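PDB 3L6N: metallo-beta-lactamase from Chryseobacterium indologenes, which hydrolyses the beta-lactam ring of penicillins, cephalosporins and carbapenems with the help of zinc, conferring resistance to these antibiotics. Local coordinates for residues V6-I11 with I17-G22. Residues are numbered along the deposited sequence; the frame is centred on the assembly and turned at random.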
loop_
_atom_site.group_PDB
_atom_site.type_symbol
_atom_site.label_atom_id
_atom_site.label_comp_id
_atom_site.label_asym_id
_atom_site.label_seq_id
_atom_site.Cartn_x
_atom_site.Cartn_y
_atom_site.Cartn_z
ATOM N N VAL A 6 2.012 -14.151 -2.832
ATOM C CA VAL A 6 3.454 -14.324 -2.861
ATOM C C VAL A 6 4.075 -13.382 -1.843
ATOM O O VAL A 6 3.894 -12.167 -1.928
ATOM C CB VAL A 6 4.013 -14.018 -4.279
ATOM C CG1 VAL A 6 5.542 -14.069 -4.313
ATOM C CG2 VAL A 6 3.431 -14.999 -5.301
ATOM N N ILE A 7 4.777 -13.948 -0.867
ATOM C CA ILE A 7 5.542 -13.127 0.070
ATOM C C ILE A 7 6.979 -13.170 -0.411
ATOM O O ILE A 7 7.588 -14.240 -0.503
ATOM C CB ILE A 7 5.423 -13.633 1.528
ATOM C CG1 ILE A 7 3.959 -13.586 1.973
ATOM C CG2 ILE A 7 6.285 -12.771 2.469
ATOM C CD1 ILE A 7 3.671 -14.308 3.289
ATOM N N GLU A 8 7.506 -11.998 -0.746
ATOM C CA GLU A 8 8.852 -11.888 -1.300
ATOM C C GLU A 8 9.916 -11.985 -0.204
ATOM O O GLU A 8 9.631 -11.740 0.970
ATOM C CB GLU A 8 8.995 -10.561 -2.048
ATOM C CG GLU A 8 7.996 -10.365 -3.179
ATOM C CD GLU A 8 8.324 -11.149 -4.440
ATOM O OE1 GLU A 8 9.188 -12.061 -4.397
ATOM O OE2 GLU A 8 7.681 -10.858 -5.476
ATOM N N PRO A 9 11.161 -12.336 -0.579
ATOM C CA PRO A 9 12.230 -12.299 0.426
ATOM C C PRO A 9 12.330 -10.894 1.023
ATOM O O PRO A 9 12.286 -9.911 0.272
ATOM C CB PRO A 9 13.492 -12.640 -0.388
ATOM C CG PRO A 9 12.960 -13.380 -1.588
ATOM C CD PRO A 9 11.685 -12.666 -1.919
ATOM N N PRO A 10 12.418 -10.797 2.364
ATOM C CA PRO A 10 12.300 -9.491 2.994
ATOM C C PRO A 10 13.523 -8.604 2.828
ATOM O O PRO A 10 14.635 -9.093 2.524
ATOM C CB PRO A 10 12.105 -9.833 4.479
ATOM C CG PRO A 10 12.726 -11.196 4.644
ATOM C CD PRO A 10 12.384 -11.886 3.358
ATOM N N ILE A 11 13.304 -7.304 3.018
ATOM C CA ILE A 11 14.368 -6.323 3.129
ATOM C C ILE A 11 14.757 -6.242 4.602
ATOM O O ILE A 11 13.907 -5.999 5.463
ATOM C CB ILE A 11 13.922 -4.917 2.613
ATOM C CG1 ILE A 11 13.417 -4.985 1.167
ATOM C CG2 ILE A 11 15.069 -3.898 2.731
ATOM C CD1 ILE A 11 11.910 -4.974 1.020
ATOM N N ILE A 17 7.497 -7.330 1.038
ATOM C CA ILE A 17 6.596 -7.042 -0.075
ATOM C C ILE A 17 5.748 -8.283 -0.228
ATOM O O ILE A 17 6.284 -9.376 -0.201
ATOM C CB ILE A 17 7.377 -6.842 -1.389
ATOM C CG1 ILE A 17 8.333 -5.654 -1.256
ATOM C CG2 ILE A 17 6.412 -6.669 -2.578
ATOM C CD1 ILE A 17 9.638 -5.852 -2.031
ATOM N N TYR A 18 4.432 -8.129 -0.338
ATOM C CA TYR A 18 3.588 -9.277 -0.677
ATOM C C TYR A 18 2.657 -8.962 -1.839
ATOM O O TYR A 18 2.162 -7.844 -1.976
ATOM C CB TYR A 18 2.858 -9.867 0.544
ATOM C CG TYR A 18 1.639 -9.126 1.056
ATOM C CD1 TYR A 18 0.351 -9.526 0.682
ATOM C CD2 TYR A 18 1.760 -8.067 1.954
ATOM C CE1 TYR A 18 -0.779 -8.882 1.171
ATOM C CE2 TYR A 18 0.628 -7.412 2.460
ATOM C CZ TYR A 18 -0.639 -7.826 2.062
ATOM O OH TYR A 18 -1.769 -7.192 2.530
ATOM N N LYS A 19 2.446 -9.953 -2.697
ATOM C CA LYS A 19 1.645 -9.737 -3.909
ATOM C C LYS A 19 0.370 -10.554 -3.781
ATOM O O LYS A 19 0.427 -11.709 -3.373
ATOM C CB LYS A 19 2.394 -10.213 -5.161
ATOM C CG LYS A 19 3.702 -9.518 -5.480
ATOM C CD LYS A 19 4.290 -10.036 -6.798
ATOM C CE LYS A 19 3.437 -9.660 -8.012
ATOM N NZ LYS A 19 3.560 -8.238 -8.484
ATOM N N THR A 20 -0.769 -9.940 -4.084
ATOM C CA THR A 20 -2.044 -10.674 -4.162
ATOM C C THR A 20 -2.696 -10.444 -5.515
ATOM O O THR A 20 -2.353 -9.504 -6.234
ATOM C CB THR A 20 -3.027 -10.317 -3.019
ATOM O OG1 THR A 20 -3.510 -8.977 -3.157
ATOM C CG2 THR A 20 -2.360 -10.507 -1.657
ATOM N N PHE A 21 -3.627 -11.329 -5.858
ATOM C CA PHE A 21 -4.172 -11.385 -7.207
ATOM C C PHE A 21 -5.680 -11.287 -7.175
ATOM O O PHE A 21 -6.323 -11.743 -6.225
ATOM C CB PHE A 21 -3.772 -12.706 -7.866
ATOM C CG PHE A 21 -2.293 -12.869 -8.022
ATOM C CD1 PHE A 21 -1.539 -13.504 -7.035
ATOM C CD2 PHE A 21 -1.646 -12.370 -9.148
ATOM C CE1 PHE A 21 -0.154 -13.634 -7.175
ATOM C CE2 PHE A 21 -0.271 -12.504 -9.298
ATOM C CZ PHE A 21 0.474 -13.136 -8.314
ATOM N N GLY A 22 -6.233 -10.694 -8.226
ATOM C CA GLY A 22 -7.687 -10.642 -8.396
ATOM C C GLY A 22 -8.037 -10.687 -9.866
ATOM O O GLY A 22 -7.293 -10.173 -10.697
HETATM O O HOH W 1 9.722 -9.015 0.858
#
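The N-terminal beta hairpin of this metallo-beta-lactamase pairs the short edge strand 6-7 with strand 15-24 in an antiparallel manner. V6 and K19 form a hydrogen-bonded pair: V6 N donates to K19 O (3.0 Å) and K19 N returns a bond to V6 O (2.8 Å), both in the plane of the accepting carbonyl. V6 O also receives a CA-H...O contact from Y18 CA. A third, nearly straight bond runs from E8 N to I17 O (2.9 Å, 167° at the hydrogen). Beyond it the prolines P9 and P10 carry the chain away from the strand, and a water fills in for the direct pairing, accepting from I17 N and donating weakly to E8 O.

On one face, V6 CG2 meets the edge of the F21 ring at CE1 (4.3 Å), close to the ring plane. On the same side E8 lays its CB and CG across I17 CB; its chain then bends at chi2 (-77°), bringing OE2 over the aliphatic part of K19, 3.7 Å from CD. The two charged ends do not pair: E8 OE2 accepts from W203, whereas K19, folded at its last two torsions, bonds through NZ to N32. Further along, in one of the two conformers of I11, its CD1 lies 3.9 Å from I17 CD1. On the other face the non-hydrogen-bonded pair I7 and Y18 meets through I7 CG1 and Y18 CB, while the phenol turns away and its OH hydrogen-bonds to D46 O.

Strand 27-38 continues the sheet on the far side of 15-24, bonding to Y18, T20 and G22. Helix 54-65 packs against I7 and Y18, whereas the K19 side chain lies on the opposite face, about 7 Å from that of the zinc ligand H200.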